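Local coordinates for protein cytochrome P450 (Bacillus subtilis subsp. subtilis, PDB 4RM4) that binds heme and probably acts as a monooxygenase, inserting one oxygen atom of molecular oxygen into organic substrates, at residues 280-294 with 305-319. Sequence-based numbering, arbitrary orientation.
With HEM (protoporphyrin IX containing Fe), chain B.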
ATOM      1  N   LEU A 280      -5.656  -8.532   3.323  1.00 15.70           N
ATOM      2  CA  LEU A 280      -4.219  -8.263   3.199  1.00 13.92           C
ATOM      3  C   LEU A 280      -3.458  -9.536   2.866  1.00 16.68           C
ATOM      4  O   LEU A 280      -2.570  -9.527   2.020  1.00 15.06           O
ATOM      5  CB  LEU A 280      -3.660  -7.642   4.478  1.00 16.37           C
ATOM      6  CG  LEU A 280      -4.039  -6.153   4.621  1.00 14.73           C
ATOM      7  CD1 LEU A 280      -4.080  -5.732   6.082  1.00 13.81           C
ATOM      8  CD2 LEU A 280      -3.128  -5.255   3.800  1.00 16.95           C
ATOM      9  N   ARG A 281      -3.797 -10.632   3.540  1.00 16.24           N
ATOM     10  CA  ARG A 281      -3.113 -11.886   3.256  1.00 13.05           C
ATOM     11  C   ARG A 281      -3.427 -12.354   1.844  1.00 16.52           C
ATOM     12  O   ARG A 281      -2.531 -12.728   1.078  1.00 15.03           O
ATOM     13  CB  ARG A 281      -3.499 -13.000   4.244  1.00 15.38           C
ATOM     14  CG  ARG A 281      -2.648 -14.261   3.969  1.00 16.62           C
ATOM     15  CD  ARG A 281      -3.194 -15.526   4.640  1.00 14.12           C
ATOM     16  NE  ARG A 281      -4.517 -15.903   4.147  1.00 17.35           N
ATOM     17  CZ  ARG A 281      -4.744 -16.742   3.134  1.00 15.41           C
ATOM     18  NH1 ARG A 281      -5.991 -17.046   2.789  1.00 19.34           N
ATOM     19  NH2 ARG A 281      -3.735 -17.310   2.492  1.00 15.48           N
ATOM     20  N   PHE A 282      -4.706 -12.316   1.502  1.00 14.94           N
ATOM     21  CA  PHE A 282      -5.199 -12.992   0.296  1.00 13.51           C
ATOM     22  C   PHE A 282      -4.878 -12.238  -0.993  1.00 14.45           C
ATOM     23  O   PHE A 282      -4.589 -12.866  -2.015  1.00 15.59           O
ATOM     24  CB  PHE A 282      -6.708 -13.209   0.405  1.00 15.22           C
ATOM     25  CG  PHE A 282      -7.236 -14.326  -0.458  1.00 15.85           C
ATOM     26  CD1 PHE A 282      -6.791 -15.625  -0.291  1.00 15.15           C
ATOM     27  CD2 PHE A 282      -8.207 -14.077  -1.414  1.00 18.97           C
ATOM     28  CE1 PHE A 282      -7.305 -16.656  -1.078  1.00 19.33           C
ATOM     29  CE2 PHE A 282      -8.724 -15.103  -2.195  1.00 23.79           C
ATOM     30  CZ  PHE A 282      -8.267 -16.385  -2.031  1.00 18.36           C
ATOM     31  N   ARG A 283      -4.942 -10.907  -0.941  1.00 11.71           N
ATOM     32  CA  ARG A 283      -4.726 -10.060  -2.116  1.00 13.11           C
ATOM     33  C   ARG A 283      -3.937  -8.783  -1.798  1.00 15.33           C
ATOM     34  O   ARG A 283      -4.423  -7.668  -1.984  1.00 16.62           O
ATOM     35  CB  ARG A 283      -6.056  -9.720  -2.810  1.00 16.18           C
ATOM     36  CG  ARG A 283      -6.620 -10.890  -3.644  1.00 16.17           C
ATOM     37  CD  ARG A 283      -7.910 -10.526  -4.400  1.00 15.62           C
ATOM     38  NE  ARG A 283      -8.245 -11.526  -5.427  1.00 19.93           N
ATOM     39  CZ  ARG A 283      -9.234 -12.415  -5.331  1.00 21.74           C
ATOM     40  NH1 ARG A 283     -10.010 -12.448  -4.256  1.00 17.02           N
ATOM     41  NH2 ARG A 283      -9.448 -13.283  -6.321  1.00 17.66           N
ATOM     42  N   ALA A 284      -2.712  -8.988  -1.322  1.00 17.39           N
ATOM     43  CA  ALA A 284      -1.812  -7.896  -0.953  1.00 13.91           C
ATOM     44  C   ALA A 284      -1.649  -6.973  -2.149  1.00 15.53           C
ATOM     45  O   ALA A 284      -1.409  -7.443  -3.248  1.00 16.47           O
ATOM     46  CB  ALA A 284      -0.454  -8.474  -0.538  1.00 16.18           C
ATOM     47  N   PRO A 285      -1.760  -5.654  -1.925  1.00 17.94           N
ATOM     48  CA  PRO A 285      -1.629  -4.648  -2.984  1.00 18.96           C
ATOM     49  C   PRO A 285      -0.179  -4.469  -3.449  1.00 16.96           C
ATOM     50  O   PRO A 285       0.065  -4.037  -4.577  1.00 15.06           O
ATOM     51  CB  PRO A 285      -2.112  -3.350  -2.304  1.00 20.45           C
ATOM     52  CG  PRO A 285      -2.761  -3.757  -1.031  1.00 20.75           C
ATOM     53  CD  PRO A 285      -2.132  -5.058  -0.635  1.00 16.88           C
ATOM     54  N   ALA A 286       0.772  -4.767  -2.571  1.00 15.51           N
ATOM     55  CA  ALA A 286       2.180  -4.612  -2.922  1.00 14.00           C
ATOM     56  C   ALA A 286       2.854  -5.978  -2.898  1.00 14.66           C
ATOM     57  O   ALA A 286       3.422  -6.375  -1.888  1.00 16.48           O
ATOM     58  CB  ALA A 286       2.866  -3.627  -1.962  1.00 16.16           C
ATOM     59  N   PRO A 287       2.782  -6.710  -4.021  1.00 20.45           N
ATOM     60  CA  PRO A 287       3.142  -8.140  -4.057  1.00 14.73           C
ATOM     61  C   PRO A 287       4.621  -8.456  -3.946  1.00 18.35           C
ATOM     62  O   PRO A 287       4.954  -9.601  -3.634  1.00 15.60           O
ATOM     63  CB  PRO A 287       2.640  -8.591  -5.436  1.00 18.32           C
ATOM     64  CG  PRO A 287       2.649  -7.340  -6.263  1.00 17.93           C
ATOM     65  CD  PRO A 287       2.216  -6.251  -5.304  1.00 17.12           C
ATOM     66  N   VAL A 288       5.490  -7.483  -4.218  1.00 15.56           N
ATOM     67  CA  VAL A 288       6.912  -7.780  -4.339  1.00 17.29           C
ATOM     68  C   VAL A 288       7.795  -6.647  -3.777  1.00 16.68           C
ATOM     69  O   VAL A 288       7.504  -5.459  -3.944  1.00 17.32           O
ATOM     70  CB  VAL A 288       7.257  -8.153  -5.824  1.00 14.56           C
ATOM     71  CG1 VAL A 288       7.002  -6.964  -6.765  1.00 15.50           C
ATOM     72  CG2 VAL A 288       8.683  -8.655  -5.950  1.00 15.76           C
ATOM     73  N   LEU A 289       8.866  -7.020  -3.080  1.00 14.03           N
ATOM     74  CA  LEU A 289       9.719  -6.041  -2.433  1.00 14.42           C
ATOM     75  C   LEU A 289      11.157  -6.350  -2.855  1.00 16.59           C
ATOM     76  O   LEU A 289      11.503  -7.514  -3.041  1.00 17.96           O
ATOM     77  CB  LEU A 289       9.562  -6.149  -0.915  1.00 16.34           C
ATOM     78  CG  LEU A 289       8.211  -5.844  -0.274  1.00 16.91           C
ATOM     79  CD1 LEU A 289       8.297  -6.086   1.239  1.00 17.93           C
ATOM     80  CD2 LEU A 289       7.773  -4.402  -0.546  1.00 18.73           C
ATOM     81  N   ARG A 290      11.967  -5.312  -3.045  1.00 17.13           N
ATOM     82  CA  ARG A 290      13.345  -5.473  -3.506  1.00 15.95           C
ATOM     83  C   ARG A 290      14.371  -5.311  -2.377  1.00 18.40           C
ATOM     84  O   ARG A 290      14.208  -4.481  -1.483  1.00 16.20           O
ATOM     85  CB  ARG A 290      13.649  -4.447  -4.610  1.00 20.64           C
ATOM     86  CG  ARG A 290      12.748  -4.525  -5.839  1.00 32.90           C
ATOM     87  CD  ARG A 290      13.078  -3.403  -6.822  1.00 32.60           C
ATOM     88  NE  ARG A 290      12.244  -3.451  -8.020  1.00 45.69           N
ATOM     89  CZ  ARG A 290      12.612  -4.017  -9.165  1.00 51.43           C
ATOM     90  NH1 ARG A 290      13.805  -4.586  -9.277  1.00 49.07           N
ATOM     91  NH2 ARG A 290      11.786  -4.014 -10.204  1.00 55.86           N
ATOM     92  N   ARG A 291      15.421  -6.125  -2.419  1.00 18.45           N
ATOM     93  CA  ARG A 291      16.578  -5.945  -1.549  1.00 16.48           C
ATOM     94  C   ARG A 291      17.860  -6.170  -2.341  1.00 18.74           C
ATOM     95  O   ARG A 291      17.847  -6.753  -3.431  1.00 22.00           O
ATOM     96  CB  ARG A 291      16.538  -6.914  -0.357  1.00 16.09           C
ATOM     97  CG  ARG A 291      15.324  -6.747   0.581  1.00 16.82           C
ATOM     98  CD  ARG A 291      15.487  -5.495   1.421  1.00 15.64           C
ATOM     99  NE  ARG A 291      14.514  -5.382   2.505  1.00 14.74           N
ATOM    100  CZ  ARG A 291      13.325  -4.796   2.389  1.00 16.68           C
ATOM    101  NH1 ARG A 291      12.949  -4.296   1.223  1.00 13.49           N
ATOM    102  NH2 ARG A 291      12.507  -4.726   3.436  1.00 15.84           N
ATOM    103  N   ILE A 292      18.968  -5.697  -1.787  1.00 19.47           N
ATOM    104  CA  ILE A 292      20.284  -5.992  -2.337  1.00 18.93           C
ATOM    105  C   ILE A 292      21.067  -6.739  -1.276  1.00 18.24           C
ATOM    106  O   ILE A 292      21.091  -6.325  -0.124  1.00 16.55           O
ATOM    107  CB  ILE A 292      21.043  -4.703  -2.726  1.00 21.04           C
ATOM    108  CG1 ILE A 292      20.246  -3.912  -3.749  1.00 25.38           C
ATOM    109  CG2 ILE A 292      22.422  -5.032  -3.296  1.00 22.02           C
ATOM    110  CD1 ILE A 292      20.094  -4.610  -5.054  1.00 28.06           C
ATOM    111  N   ALA A 293      21.698  -7.842  -1.671  1.00 22.55           N
ATOM    112  CA  ALA A 293      22.559  -8.603  -0.771  1.00 19.13           C
ATOM    113  C   ALA A 293      23.790  -7.777  -0.411  1.00 17.04           C
ATOM    114  O   ALA A 293      24.470  -7.286  -1.297  1.00 19.02           O
ATOM    115  CB  ALA A 293      22.981  -9.892  -1.442  1.00 16.63           C
ATOM    116  N   LYS A 294      24.067  -7.631   0.885  1.00 22.82           N
ATOM    117  CA  LYS A 294      25.229  -6.878   1.347  1.00 22.58           C
ATOM    118  C   LYS A 294      26.452  -7.779   1.402  1.00 25.60           C
ATOM    119  O   LYS A 294      27.581  -7.294   1.388  1.00 26.31           O
ATOM    120  CB  LYS A 294      24.987  -6.329   2.751  1.00 21.88           C
ATOM    121  CG  LYS A 294      23.888  -5.291   2.862  1.00 20.44           C
ATOM    122  CD  LYS A 294      23.748  -4.854   4.321  1.00 25.79           C
ATOM    123  CE  LYS A 294      23.044  -3.520   4.455  1.00 32.82           C
ATOM    124  NZ  LYS A 294      21.563  -3.665   4.337  1.00 30.06           N
ATOM    125  N   LYS A 305      24.985 -13.721  -4.350  1.00 20.69           N
ATOM    126  CA  LYS A 305      26.257 -12.997  -4.329  1.00 30.58           C
ATOM    127  C   LYS A 305      26.085 -11.588  -3.799  1.00 26.19           C
ATOM    128  O   LYS A 305      25.048 -10.959  -4.037  1.00 21.28           O
ATOM    129  CB  LYS A 305      26.845 -12.914  -5.736  1.00 27.53           C
ATOM    130  CG  LYS A 305      27.230 -14.243  -6.345  1.00 33.02           C
ATOM    131  CD  LYS A 305      27.697 -14.045  -7.784  1.00 33.09           C
ATOM    132  CE  LYS A 305      28.274 -15.322  -8.380  1.00 48.94           C
ATOM    133  NZ  LYS A 305      28.738 -15.097  -9.782  1.00 50.80           N
ATOM    134  N   GLU A 306      27.102 -11.083  -3.103  1.00 23.78           N
ATOM    135  CA  GLU A 306      27.090  -9.691  -2.658  1.00 22.65           C
ATOM    136  C   GLU A 306      26.794  -8.798  -3.840  1.00 22.91           C
ATOM    137  O   GLU A 306      27.399  -8.937  -4.908  1.00 22.70           O
ATOM    138  CB  GLU A 306      28.404  -9.282  -1.982  1.00 27.03           C
ATOM    139  CG  GLU A 306      28.497  -7.775  -1.750  1.00 26.55           C
ATOM    140  CD  GLU A 306      29.604  -7.376  -0.782  1.00 34.56           C
ATOM    141  OE1 GLU A 306      30.303  -8.270  -0.265  1.00 30.67           O
ATOM    142  OE2 GLU A 306      29.761  -6.159  -0.526  1.00 32.37           O
ATOM    143  N   GLY A 307      25.842  -7.886  -3.659  1.00 19.80           N
ATOM    144  CA  GLY A 307      25.459  -6.990  -4.722  1.00 18.25           C
ATOM    145  C   GLY A 307      24.307  -7.462  -5.587  1.00 23.15           C
ATOM    146  O   GLY A 307      23.804  -6.682  -6.386  1.00 20.31           O
ATOM    147  N   ASP A 308      23.890  -8.723  -5.434  1.00 22.48           N
ATOM    148  CA  ASP A 308      22.782  -9.270  -6.228  1.00 19.30           C
ATOM    149  C   ASP A 308      21.445  -8.680  -5.800  1.00 20.16           C
ATOM    150  O   ASP A 308      21.204  -8.484  -4.616  1.00 20.74           O
ATOM    151  CB  ASP A 308      22.704 -10.785  -6.081  1.00 21.40           C
ATOM    152  CG  ASP A 308      23.695 -11.511  -6.971  1.00 27.82           C
ATOM    153  OD1 ASP A 308      24.589 -10.852  -7.543  1.00 24.51           O
ATOM    154  OD2 ASP A 308      23.575 -12.742  -7.091  1.00 23.76           O
ATOM    155  N   MET A 309      20.572  -8.424  -6.770  1.00 17.98           N
ATOM    156  CA  MET A 309      19.232  -7.934  -6.476  1.00 21.07           C
ATOM    157  C   MET A 309      18.313  -9.128  -6.207  1.00 18.15           C
ATOM    158  O   MET A 309      18.436 -10.163  -6.851  1.00 16.69           O
ATOM    159  CB  MET A 309      18.707  -7.117  -7.652  1.00 19.14           C
ATOM    160  CG  MET A 309      17.222  -6.819  -7.594  1.00 29.92           C
ATOM    161  SD  MET A 309      16.878  -5.296  -6.724  1.00 41.48           S
ATOM    162  CE  MET A 309      17.868  -4.135  -7.660  1.00 39.29           C
ATOM    163  N   VAL A 310      17.426  -8.991  -5.222  1.00 16.96           N
ATOM    164  CA  VAL A 310      16.486 -10.054  -4.862  1.00 16.80           C
ATOM    165  C   VAL A 310      15.066  -9.509  -4.824  1.00 19.92           C
ATOM    166  O   VAL A 310      14.816  -8.464  -4.229  1.00 17.81           O
ATOM    167  CB  VAL A 310      16.795 -10.634  -3.466  1.00 20.31           C
ATOM    168  CG1 VAL A 310      15.776 -11.707  -3.092  1.00 18.39           C
ATOM    169  CG2 VAL A 310      18.224 -11.192  -3.415  1.00 22.40           C
ATOM    170  N   LEU A 311      14.148 -10.207  -5.483  1.00 15.09           N
ATOM    171  CA  LEU A 311      12.729  -9.879  -5.423  1.00 13.02           C
ATOM    172  C   LEU A 311      12.021 -10.837  -4.451  1.00 14.83           C
ATOM    173  O   LEU A 311      12.003 -12.043  -4.659  1.00 14.01           O
ATOM    174  CB  LEU A 311      12.107  -9.968  -6.818  1.00 15.93           C
ATOM    175  CG  LEU A 311      12.633  -8.995  -7.877  1.00 19.90           C
ATOM    176  CD1 LEU A 311      11.999  -9.320  -9.228  1.00 20.60           C
ATOM    177  CD2 LEU A 311      12.339  -7.548  -7.484  1.00 23.65           C
ATOM    178  N   ALA A 312      11.444 -10.294  -3.382  1.00 12.99           N
ATOM    179  CA  ALA A 312      10.785 -11.117  -2.375  1.00 13.27           C
ATOM    180  C   ALA A 312       9.279 -10.955  -2.559  1.00 16.04           C
ATOM    181  O   ALA A 312       8.731  -9.889  -2.302  1.00 14.99           O
ATOM    182  CB  ALA A 312      11.223 -10.693  -0.975  1.00 16.62           C
ATOM    183  N   PHE A 313       8.637 -12.004  -3.050  1.00 13.42           N
ATOM    184  CA  PHE A 313       7.208 -11.993  -3.350  1.00 13.00           C
ATOM    185  C   PHE A 313       6.322 -12.224  -2.133  1.00 13.09           C
ATOM    186  O   PHE A 313       5.935 -13.348  -1.840  1.00 13.40           O
ATOM    187  CB  PHE A 313       6.905 -13.029  -4.455  1.00 14.48           C
ATOM    188  CG  PHE A 313       7.353 -12.585  -5.814  1.00 19.36           C
ATOM    189  CD1 PHE A 313       6.472 -11.948  -6.674  1.00 20.11           C
ATOM    190  CD2 PHE A 313       8.670 -12.762  -6.222  1.00 15.14           C
ATOM    191  CE1 PHE A 313       6.893 -11.492  -7.916  1.00 22.81           C
ATOM    192  CE2 PHE A 313       9.094 -12.318  -7.466  1.00 18.47           C
ATOM    193  CZ  PHE A 313       8.214 -11.686  -8.312  1.00 20.00           C
ATOM    194  N   VAL A 314       6.017 -11.151  -1.410  1.00 15.01           N
ATOM    195  CA  VAL A 314       5.165 -11.253  -0.244  1.00 16.77           C
ATOM    196  C   VAL A 314       3.778 -11.763  -0.645  1.00 12.99           C
ATOM    197  O   VAL A 314       3.119 -12.437   0.131  1.00 14.12           O
ATOM    198  CB  VAL A 314       5.076  -9.920   0.547  1.00 20.74           C
ATOM    199  CG1 VAL A 314       6.449  -9.541   1.145  1.00 16.58           C
ATOM    200  CG2 VAL A 314       4.556  -8.804  -0.328  1.00 21.35           C
ATOM    201  N   ALA A 315       3.363 -11.507  -1.878  1.00 14.24           N
ATOM    202  CA  ALA A 315       2.080 -12.040  -2.327  1.00 15.18           C
ATOM    203  C   ALA A 315       2.098 -13.556  -2.348  1.00 17.01           C
ATOM    204  O   ALA A 315       1.097 -14.184  -2.016  1.00 17.66           O
ATOM    205  CB  ALA A 315       1.687 -11.494  -3.683  1.00 18.27           C
ATOM    206  N   SER A 316       3.233 -14.135  -2.741  1.00 15.69           N
ATOM    207  CA  SER A 316       3.387 -15.593  -2.756  1.00 17.04           C
ATOM    208  C   SER A 316       3.537 -16.148  -1.337  1.00 17.55           C
ATOM    209  O   SER A 316       2.945 -17.182  -0.994  1.00 14.94           O
ATOM    210  CB  SER A 316       4.594 -15.995  -3.622  1.00 16.01           C
ATOM    211  OG  SER A 316       4.831 -17.406  -3.587  1.00 15.57           O
ATOM    212  N   ALA A 317       4.344 -15.472  -0.519  1.00 12.92           N
ATOM    213  CA  ALA A 317       4.523 -15.856   0.882  1.00 16.95           C
ATOM    214  C   ALA A 317       3.188 -16.028   1.599  1.00 18.61           C
ATOM    215  O   ALA A 317       2.989 -16.962   2.386  1.00 16.42           O
ATOM    216  CB  ALA A 317       5.367 -14.819   1.596  1.00 16.48           C
ATOM    217  N   ASN A 318       2.271 -15.130   1.294  1.00 13.92           N
ATOM    218  CA  ASN A 318       0.989 -15.049   1.964  1.00 16.39           C
ATOM    219  C   ASN A 318       0.054 -16.205   1.570  1.00 16.32           C
ATOM    220  O   ASN A 318      -0.993 -16.392   2.196  1.00 17.93           O
ATOM    221  CB  ASN A 318       0.323 -13.702   1.638  1.00 16.08           C
ATOM    222  CG  ASN A 318       0.863 -12.538   2.477  1.00 18.51           C
ATOM    223  OD1 ASN A 318       1.726 -12.707   3.352  1.00 17.45           O
ATOM    224  ND2 ASN A 318       0.351 -11.343   2.199  1.00 20.78           N
ATOM    225  N   ARG A 319       0.440 -16.966   0.542  1.00 14.69           N
ATOM    226  CA  ARG A 319      -0.330 -18.128   0.075  1.00 18.13           C
ATOM    227  C   ARG A 319       0.385 -19.449   0.350  1.00 18.15           C
ATOM    228  O   ARG A 319      -0.062 -20.515  -0.098  1.00 19.17           O
ATOM    229  CB  ARG A 319      -0.588 -18.043  -1.439  1.00 21.58           C
ATOM    230  CG  ARG A 319      -1.328 -16.810  -1.930  1.00 21.22           C
ATOM    231  CD  ARG A 319      -2.721 -16.797  -1.351  1.00 16.96           C
ATOM    232  NE  ARG A 319      -3.655 -15.885  -2.014  1.00 18.15           N
ATOM    233  CZ  ARG A 319      -4.556 -16.239  -2.927  1.00 23.03           C
ATOM    234  NH1 ARG A 319      -4.639 -17.506  -3.345  1.00 19.40           N
ATOM    235  NH2 ARG A 319      -5.380 -15.321  -3.424  1.00 18.40           N
TER
HETATM  236  CHA HEM B 401       6.452   0.607   3.929  1.00 13.97           C
HETATM  237  CHB HEM B 401       2.717  -1.942   2.210  1.00 12.70           C
HETATM  238  CHC HEM B 401      -0.256   1.833   3.029  1.00 12.72           C
HETATM  239  CHD HEM B 401       3.558   4.552   4.271  1.00 14.60           C
HETATM  240  C1A HEM B 401       5.697  -0.434   3.429  1.00 15.73           C
HETATM  241  C2A HEM B 401       6.151  -1.789   3.187  1.00 14.99           C
HETATM  242  C3A HEM B 401       5.121  -2.494   2.713  1.00 14.61           C
HETATM  243  C4A HEM B 401       3.974  -1.619   2.652  1.00 12.19           C
HETATM  244  CMA HEM B 401       5.134  -3.992   2.299  1.00 14.35           C
HETATM  245  CAA HEM B 401       7.576  -2.339   3.441  1.00 15.35           C
HETATM  246  CBA HEM B 401       8.512  -1.948   2.312  1.00 14.92           C
HETATM  247  CGA HEM B 401       9.817  -2.708   2.384  1.00 17.03           C
HETATM  248  O1A HEM B 401      10.633  -2.518   1.446  1.00 17.48           O
HETATM  249  O2A HEM B 401      10.035  -3.485   3.349  1.00 14.94           O
HETATM  250  C1B HEM B 401       1.606  -1.144   2.325  1.00 13.19           C
HETATM  251  C2B HEM B 401       0.241  -1.579   2.093  1.00 11.63           C
HETATM  252  C3B HEM B 401      -0.568  -0.531   2.301  1.00 11.00           C
HETATM  253  C4B HEM B 401       0.239   0.597   2.698  1.00 14.32           C
HETATM  254  CMB HEM B 401      -0.156  -3.009   1.666  1.00 14.46           C
HETATM  255  CAB HEM B 401      -2.110  -0.444   2.221  1.00 14.12           C
HETATM  256  CBB HEM B 401      -2.857  -1.546   2.293  1.00 20.59           C
HETATM  257  C1C HEM B 401       0.511   2.881   3.466  1.00 16.31           C
HETATM  258  C2C HEM B 401       0.025   4.179   3.891  1.00 13.19           C
HETATM  259  C3C HEM B 401       1.090   4.917   4.232  1.00 14.14           C
HETATM  260  C4C HEM B 401       2.268   4.119   4.037  1.00 13.03           C
HETATM  261  CMC HEM B 401      -1.471   4.561   3.927  1.00 13.85           C
HETATM  262  CAC HEM B 401       1.173   6.376   4.743  1.00 15.02           C
HETATM  263  CBC HEM B 401       0.162   7.249   4.697  1.00 17.83           C
HETATM  264  C1D HEM B 401       4.685   3.761   4.269  1.00 15.43           C
HETATM  265  C2D HEM B 401       6.005   4.248   4.550  1.00 16.53           C
HETATM  266  C3D HEM B 401       6.921   3.022   4.448  1.00 13.16           C
HETATM  267  C4D HEM B 401       6.048   1.913   4.117  1.00 15.66           C
HETATM  268  CMD HEM B 401       6.392   5.700   4.890  1.00 14.74           C
HETATM  269  CAD HEM B 401       8.451   2.991   4.672  1.00 13.68           C
HETATM  270  CBD HEM B 401       8.702   2.658   6.145  1.00 16.67           C
HETATM  271  CGD HEM B 401      10.184   2.507   6.397  1.00 16.03           C
HETATM  272  O1D HEM B 401      10.587   2.544   7.592  1.00 15.71           O
HETATM  273  O2D HEM B 401      10.939   2.379   5.399  1.00 16.99           O
HETATM  274  NA  HEM B 401       4.361  -0.372   3.080  1.00 12.22           N
HETATM  275  NB  HEM B 401       1.556   0.194   2.682  1.00 15.68           N
HETATM  276  NC  HEM B 401       1.889   2.875   3.562  1.00 18.81           N
HETATM  277  ND  HEM B 401       4.746   2.399   4.031  1.00 13.15           N
HETATM  278 FE   HEM B 401       3.127   1.221   3.485  1.00 16.37          FE
HETATM  279  O   HOH W   1      -1.317 -11.950  -1.317  1.00 24.25           O
HETATM  280  O   HOH W   2       3.515   1.551   1.100  1.00 24.37           O
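The guanidinium of Arg-319 lies flat on the Phe-282 ring, planes 5° apart and CZ of Arg-319 3.7 Å from the ring centroid, a cation-pi stack. NE and NH2 of Arg-319 also meet the Phe-282 carbonyl oxygen side-on, in the guanidinium plane; NH2 of Arg-319 is 2.9 Å from O of Phe-282. One residue thus holds both the ring and the C-terminal backbone of helix 272-282. Nearby, the side chains of Arg-281 and Asn-318 run antiparallel alongside one another, and NH2 of Arg-281 donates to O of Asn-318 at 2.9 Å, while Glu-278 forms a salt bridge with the same guanidinium.

Further on, Ala-315 N donates to Pro-287 O, and the CB atoms of the two residues touch. Val-288 sets CG2 over the centre of the Phe-313 ring, a CH-pi contact 3.8 Å from the centroid; chi1 of 64° places CG2 anti to the backbone N, turned onto the ring. Strands 289-293 and 309-312 then pair antiparallel. On the face of Arg-290 and Ile-292, Leu-311 CD2 lies 3.5 Å from CG of Arg-290 and over the rim of one guanidinium face, and Met-309 brings CE tightly to within 3.5 Å of Ile-292 CD1. Past the strand, the type II turn from Lys-305 to Asp-308 continues the pairing, Gly-307 N donating to Ala-293 O and Ala-293 N to Asp-308 O.

On the other face, Arg-291 bends at chi2 (-74°) toward the heme: NH2 reaches propionate oxygen O2A at 2.8 Å, nearly straight, NH1 bonds O1A and the Arg-290 carbonyl, and Leu-289 lies against the same propionate. Helix 272-282 is the K helix of the cytochrome P450 fold, with Glu-278 and Arg-281 its ExxR motif; it leads into this antiparallel pair of the mixed sheet, flanked by strands 47-50 and 66-67, where Arg-291 binds a heme propionate.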